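Local coordinates for fusolin (Anomala cuprea entomopoxvirus, PDB 4YN1), which forms the crystalline spindles that enhance the virulence of an insect virus, and probably binds chitin and cleaves it oxidatively, at residues V151-P156 with P203-Q208; E171-S176 with M198-P203. All coordinates share one frame; numbering follows the deposited sequence.

Contact 1: V151-P156 with P203-Q208; sequences VYVTTP and PYRQTQ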
loop_
_atom_site.group_PDB
_atom_site.type_symbol
_atom_site.label_atom_id
_atom_site.label_comp_id
_atom_site.label_asym_id
_atom_site.label_seq_id
_atom_site.Cartn_x
_atom_site.Cartn_y
_atom_site.Cartn_z
ATOM N N VAL A 151 -0.224 7.474 -9.991
ATOM C CA VAL A 151 -0.812 6.263 -9.451
ATOM C C VAL A 151 -0.599 5.125 -10.407
ATOM O O VAL A 151 -0.817 5.269 -11.606
ATOM C CB VAL A 151 -2.294 6.409 -9.092
ATOM C CG1 VAL A 151 -2.778 5.169 -8.355
ATOM C CG2 VAL A 151 -2.539 7.666 -8.245
ATOM N N TYR A 152 -0.138 4.001 -9.872
ATOM C CA TYR A 152 0.114 2.803 -10.658
ATOM C C TYR A 152 -0.725 1.691 -10.123
ATOM O O TYR A 152 -1.076 1.712 -8.950
ATOM C CB TYR A 152 1.573 2.380 -10.558
ATOM C CG TYR A 152 2.553 3.428 -11.025
ATOM C CD1 TYR A 152 2.935 4.477 -10.190
ATOM C CD2 TYR A 152 3.142 3.348 -12.284
ATOM C CE1 TYR A 152 3.789 5.484 -10.640
ATOM C CE2 TYR A 152 4.014 4.335 -12.736
ATOM C CZ TYR A 152 4.317 5.414 -11.921
ATOM O OH TYR A 152 5.151 6.399 -12.394
ATOM N N VAL A 153 -1.014 0.699 -10.951
ATOM C CA VAL A 153 -1.726 -0.517 -10.516
ATOM C C VAL A 153 -0.891 -1.730 -10.983
ATOM O O VAL A 153 -0.252 -1.701 -12.056
ATOM C CB VAL A 153 -3.180 -0.551 -11.041
ATOM C CG1 VAL A 153 -3.882 -1.846 -10.670
ATOM C CG2 VAL A 153 -3.972 0.643 -10.501
ATOM N N THR A 154 -0.907 -2.787 -10.199
ATOM C CA THR A 154 -0.192 -3.972 -10.592
ATOM C C THR A 154 -0.793 -4.555 -11.893
ATOM O O THR A 154 -1.995 -4.462 -12.147
ATOM C CB THR A 154 -0.151 -5.018 -9.489
ATOM O OG1 THR A 154 -1.458 -5.177 -8.911
ATOM C CG2 THR A 154 0.886 -4.676 -8.391
ATOM N N THR A 155 0.071 -5.136 -12.683
ATOM C CA THR A 155 -0.259 -5.820 -13.949
ATOM C C THR A 155 -1.143 -7.044 -13.638
ATOM O O THR A 155 -1.103 -7.552 -12.508
ATOM C CB THR A 155 1.059 -6.188 -14.669
ATOM O OG1 THR A 155 0.788 -6.655 -15.982
ATOM C CG2 THR A 155 1.852 -7.196 -13.921
ATOM N N PRO A 156 -1.970 -7.540 -14.592
ATOM C CA PRO A 156 -2.922 -8.620 -14.235
ATOM C C PRO A 156 -2.325 -9.898 -13.682
ATOM O O PRO A 156 -2.982 -10.599 -12.919
ATOM C CB PRO A 156 -3.648 -8.906 -15.568
ATOM C CG PRO A 156 -3.498 -7.677 -16.339
ATOM C CD PRO A 156 -2.206 -7.059 -15.972
ATOM N N PRO A 203 -8.080 -0.345 -13.532
ATOM C CA PRO A 203 -8.470 -1.414 -14.441
ATOM C C PRO A 203 -9.058 -2.588 -13.667
ATOM O O PRO A 203 -8.652 -2.904 -12.534
ATOM C CB PRO A 203 -7.137 -1.782 -15.137
ATOM C CG PRO A 203 -6.099 -1.463 -14.162
ATOM C CD PRO A 203 -6.611 -0.215 -13.485
ATOM N N TYR A 204 -10.045 -3.214 -14.256
ATOM C CA TYR A 204 -10.658 -4.381 -13.662
ATOM C C TYR A 204 -9.620 -5.476 -13.415
ATOM O O TYR A 204 -8.733 -5.699 -14.225
ATOM C CB TYR A 204 -11.764 -4.923 -14.572
ATOM C CG TYR A 204 -12.325 -6.254 -14.127
ATOM C CD1 TYR A 204 -11.708 -7.451 -14.486
ATOM C CD2 TYR A 204 -13.506 -6.326 -13.403
ATOM C CE1 TYR A 204 -12.213 -8.678 -14.059
ATOM C CE2 TYR A 204 -14.026 -7.550 -12.987
ATOM C CZ TYR A 204 -13.414 -8.723 -13.374
ATOM O OH TYR A 204 -13.927 -9.910 -12.914
ATOM N N ARG A 205 -9.830 -6.209 -12.329
ATOM C CA ARG A 205 -9.036 -7.359 -11.926
ATOM C C ARG A 205 -9.956 -8.374 -11.301
ATOM O O ARG A 205 -10.890 -7.984 -10.611
ATOM C CB ARG A 205 -8.014 -6.926 -10.861
ATOM C CG ARG A 205 -6.931 -5.948 -11.344
ATOM C CD ARG A 205 -5.918 -6.661 -12.176
ATOM N NE ARG A 205 -4.890 -5.773 -12.696
ATOM C CZ ARG A 205 -4.927 -5.141 -13.864
ATOM N NH1 ARG A 205 -5.994 -5.249 -14.659
ATOM N NH2 ARG A 205 -3.899 -4.402 -14.256
ATOM N N GLN A 206 -9.670 -9.674 -11.461
ATOM C CA GLN A 206 -10.409 -10.703 -10.738
ATOM C C GLN A 206 -9.477 -11.309 -9.680
ATOM O O GLN A 206 -9.744 -12.398 -9.170
ATOM C CB GLN A 206 -10.988 -11.775 -11.670
ATOM C CG GLN A 206 -9.979 -12.464 -12.554
ATOM C CD GLN A 206 -10.436 -13.841 -13.005
ATOM O OE1 GLN A 206 -11.237 -14.531 -12.362
ATOM N NE2 GLN A 206 -9.848 -14.306 -14.057
ATOM N N THR A 207 -8.331 -10.646 -9.414
ATOM C CA THR A 207 -7.362 -11.054 -8.426
ATOM C C THR A 207 -7.109 -9.895 -7.471
ATOM O O THR A 207 -7.379 -8.750 -7.801
ATOM C CB THR A 207 -6.060 -11.447 -9.147
ATOM O OG1 THR A 207 -5.704 -10.378 -10.030
ATOM C CG2 THR A 207 -6.222 -12.729 -9.969
ATOM N N GLN A 208 -6.509 -10.188 -6.330
ATOM C CA GLN A 208 -6.112 -9.148 -5.390
ATOM C C GLN A 208 -4.937 -8.405 -6.032
ATOM O O GLN A 208 -4.056 -9.017 -6.657
ATOM C CB GLN A 208 -5.716 -9.741 -4.046
ATOM C CG GLN A 208 -5.386 -8.652 -3.057
ATOM C CD GLN A 208 -5.235 -9.146 -1.646
ATOM O OE1 GLN A 208 -5.913 -10.077 -1.212
ATOM N NE2 GLN A 208 -4.314 -8.553 -0.923
HETATM O O HOH W 1 -2.910 -6.859 -10.558
#

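Contact 2: E171-S176 with M198-P203; sequences ELVFNS and MIVPVP. With NAG (2-acetamido-2-deoxy-beta-D-glucopyranose), chain B.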
loop_
_atom_site.group_PDB
_atom_site.type_symbol
_atom_site.label_atom_id
_atom_site.label_comp_id
_atom_site.label_asym_id
_atom_site.label_seq_id
_atom_site.Cartn_x
_atom_site.Cartn_y
_atom_site.Cartn_z
ATOM N N GLU A 171 1.773 -0.587 -13.822
ATOM C CA GLU A 171 1.316 0.174 -14.962
ATOM C C GLU A 171 0.775 1.513 -14.490
ATOM O O GLU A 171 -0.010 1.567 -13.540
ATOM C CB GLU A 171 0.276 -0.628 -15.774
ATOM C CG GLU A 171 -1.060 -0.958 -15.148
ATOM C CD GLU A 171 -1.871 -1.917 -16.005
ATOM O OE1 GLU A 171 -3.063 -1.627 -16.254
ATOM O OE2 GLU A 171 -1.315 -2.954 -16.438
ATOM N N LEU A 172 1.147 2.573 -15.180
ATOM C CA LEU A 172 0.696 3.933 -14.848
ATOM C C LEU A 172 -0.757 4.123 -15.219
ATOM O O LEU A 172 -1.149 3.840 -16.345
ATOM C CB LEU A 172 1.556 4.960 -15.585
ATOM C CG LEU A 172 1.238 6.432 -15.309
ATOM C CD1 LEU A 172 1.695 6.819 -13.909
ATOM C CD2 LEU A 172 1.922 7.339 -16.317
ATOM N N VAL A 173 -1.573 4.575 -14.263
ATOM C CA VAL A 173 -2.981 4.851 -14.503
ATOM C C VAL A 173 -3.382 6.323 -14.311
ATOM O O VAL A 173 -4.488 6.687 -14.721
ATOM C CB VAL A 173 -3.926 3.885 -13.747
ATOM C CG1 VAL A 173 -3.639 2.434 -14.128
ATOM C CG2 VAL A 173 -3.899 4.074 -12.227
ATOM N N PHE A 174 -2.540 7.130 -13.672
ATOM C CA PHE A 174 -2.886 8.508 -13.339
ATOM C C PHE A 174 -1.619 9.307 -13.180
ATOM O O PHE A 174 -0.653 8.827 -12.587
ATOM C CB PHE A 174 -3.712 8.499 -12.033
ATOM C CG PHE A 174 -4.174 9.849 -11.547
ATOM C CD1 PHE A 174 -3.317 10.686 -10.854
ATOM C CD2 PHE A 174 -5.452 10.305 -11.829
ATOM C CE1 PHE A 174 -3.754 11.938 -10.406
ATOM C CE2 PHE A 174 -5.889 11.546 -11.372
ATOM C CZ PHE A 174 -5.024 12.370 -10.684
ATOM N N ASN A 175 -1.617 10.528 -13.704
ATOM C CA ASN A 175 -0.475 11.396 -13.568
ATOM C C ASN A 175 -0.972 12.825 -13.665
ATOM O O ASN A 175 -1.275 13.277 -14.768
ATOM C CB ASN A 175 0.565 11.085 -14.636
ATOM C CG ASN A 175 1.794 11.953 -14.586
ATOM O OD1 ASN A 175 1.970 12.782 -13.677
ATOM N ND2 ASN A 175 2.713 11.751 -15.526
ATOM N N SER A 176 -1.057 13.533 -12.534
ATOM C CA SER A 176 -1.603 14.895 -12.548
ATOM C C SER A 176 -1.284 15.659 -11.282
ATOM O O SER A 176 -1.091 15.080 -10.208
ATOM C CB SER A 176 -3.131 14.830 -12.682
ATOM O OG SER A 176 -3.709 16.092 -12.971
ATOM N N MET A 198 -8.599 12.414 -5.823
ATOM C CA MET A 198 -8.384 12.289 -7.273
ATOM C C MET A 198 -9.132 11.060 -7.768
ATOM O O MET A 198 -9.207 10.052 -7.066
ATOM C CB MET A 198 -6.868 12.237 -7.616
ATOM C CG MET A 198 -6.142 11.044 -7.044
ATOM S SD MET A 198 -4.441 11.277 -6.558
ATOM C CE MET A 198 -4.689 12.090 -4.900
ATOM N N ILE A 199 -9.729 11.155 -8.947
ATOM C CA ILE A 199 -10.449 10.034 -9.533
ATOM C C ILE A 199 -9.450 9.208 -10.291
ATOM O O ILE A 199 -8.909 9.666 -11.297
ATOM C CB ILE A 199 -11.635 10.459 -10.464
ATOM C CG1 ILE A 199 -12.626 11.418 -9.738
ATOM C CG2 ILE A 199 -12.367 9.205 -10.991
ATOM C CD1 ILE A 199 -13.184 10.901 -8.517
ATOM N N VAL A 200 -9.222 7.983 -9.818
ATOM C CA VAL A 200 -8.267 7.075 -10.412
ATOM C C VAL A 200 -9.025 6.007 -11.222
ATOM O O VAL A 200 -9.808 5.271 -10.636
ATOM C CB VAL A 200 -7.375 6.423 -9.331
ATOM C CG1 VAL A 200 -6.380 5.430 -9.952
ATOM C CG2 VAL A 200 -6.606 7.484 -8.563
ATOM N N PRO A 201 -8.751 5.885 -12.534
ATOM C CA PRO A 201 -9.407 4.822 -13.342
ATOM C C PRO A 201 -8.686 3.506 -13.115
ATOM O O PRO A 201 -7.632 3.251 -13.692
ATOM C CB PRO A 201 -9.257 5.324 -14.787
ATOM C CG PRO A 201 -8.071 6.210 -14.770
ATOM C CD PRO A 201 -7.843 6.707 -13.356
ATOM N N VAL A 202 -9.232 2.681 -12.234
ATOM C CA VAL A 202 -8.576 1.427 -11.878
ATOM C C VAL A 202 -9.022 0.351 -12.860
ATOM O O VAL A 202 -10.229 0.134 -12.987
ATOM C CB VAL A 202 -8.886 1.033 -10.418
ATOM C CG1 VAL A 202 -8.203 -0.289 -10.059
ATOM C CG2 VAL A 202 -8.427 2.134 -9.467
ATOM N N PRO A 203 -8.080 -0.345 -13.532
ATOM C CA PRO A 203 -8.470 -1.414 -14.441
ATOM C C PRO A 203 -9.058 -2.588 -13.667
ATOM O O PRO A 203 -8.652 -2.904 -12.534
ATOM C CB PRO A 203 -7.137 -1.782 -15.137
ATOM C CG PRO A 203 -6.099 -1.463 -14.162
ATOM C CD PRO A 203 -6.611 -0.215 -13.485
HETATM C C1 NAG B . 3.913 12.532 -15.593
HETATM C C2 NAG B . 5.058 11.788 -16.273
HETATM C C3 NAG B . 6.275 12.714 -16.316
HETATM C C4 NAG B . 5.918 14.026 -17.003
HETATM C C5 NAG B . 4.697 14.646 -16.326
HETATM C C6 NAG B . 4.195 15.906 -16.997
HETATM C C7 NAG B . 5.461 9.386 -16.080
HETATM C C8 NAG B . 5.726 8.244 -15.143
HETATM N N2 NAG B . 5.364 10.584 -15.521
HETATM O O3 NAG B . 7.360 12.063 -16.977
HETATM O O4 NAG B . 7.004 14.939 -16.901
HETATM O O5 NAG B . 3.620 13.699 -16.370
HETATM O O6 NAG B . 3.895 15.679 -18.370
HETATM O O7 NAG B . 5.357 9.226 -17.292
#

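Contact 1: V151-P156 with P203-Q208
R205 reaches across to the end of strand 147-154 and holds the backbone of T154 side-on. Two of its nitrogens bond to one carbonyl oxygen: R205 NH2 lies 2.8 Å from T154 O, in the carbonyl plane and on a lone pair, with an N-H...O angle of 159°, while R205 NE bonds to T154 O at 3.2 Å on a more bent path. The oxygen sits almost exactly in the guanidinium plane, so the pair of bonds fixes the rotation of the group. R205 NH1 turns back to its own loop and donates to Y204 O at 2.8 Å. A water also joins the network: it accepts from R205 NE, lies 2.7 Å from T155 O, to which it can donate, and bonds to T154 OG1, which is hydrogen-bonded to V210 N of strand 209-217 as well.

The ring of P156 covers one face of the guanidinium near its rim, P156 CD lying 3.6 Å from R205 NH2; an apolar ring suits the face of a cation whose N-H groups all point outward in its plane. V153 and P203 meet tip to tip, V153 CG2 at 4.1 Å from P203 CD.

The buried guanidinium thus bonds to two backbone carbonyls, T154 O and Y204 O, which probably ease its burial; E171 is a weak, long ion partner. Arginine, with donors on three nitrogens, thereby bonds the irregular loop between strands 194-203 and 209-217 to the end of strand 147-154.

Contact 2: E171-S176 with M198-P203
The F174 ring carries M198 over one face: M198 CG lies 4.0 Å above the plane, displaced toward the rim. M198 CB comes within 3.6 Å of F174 CZ, and M198 SD makes an oblique Met-aromatic contact, 4.6 Å from the F174 ring centroid. A chi1 of -179° sets F174 CG anti to the backbone N; the flexible thioether, bent at chi2 and chi3, can follow the ring surface. I199 O approaches F174 CD2 obliquely at 3.6 Å.

Next along the strand, V173 packs between V200 and P203. V173 CG2 meets V200 CG1 at 3.6 Å, the side chains crossing at about a right angle, and V173 CG1 packs on P203 CD. V173 O rests against the ring of P201, while E171 OE1 lies beside P203 CG.

V173 and F174 both face V151 in a classic beta bulge, and both direct side chains to the other strand. N175 takes no part in the contact and carries an N-linked glycan, N175 ND2 bonded to NAG C1.

No hydrogen bond joins the nearly antiparallel strands (166°). They run side by side, 6.3 Å between axes, but side chains, mostly apolar, fill the seam in place of a backbone ladder, where two sheets meet.

Contacts 1 and 2 lie 11 Å apart, centre to centre, on the same side of the chain's centre, and share P203, where strand 194-203 gives way to the loop leading into strand 209-217. Along the chain contact 2 is nested within the span closed by contact 1. Strands 147-154 and 170-176, consecutive in sequence, are antiparallel neighbours in the mixed sheet, probably hydrogen-bonded through V151 O to V173 N and V153 O to E171 N. Contact 2 brings edge strand 170-176 of this sheet close alongside strand 194-203 of the other, antiparallel sheet, and contact 1 lies where the chain passes from one sheet to the other, consistent with the two-sheet core of LPMO domains.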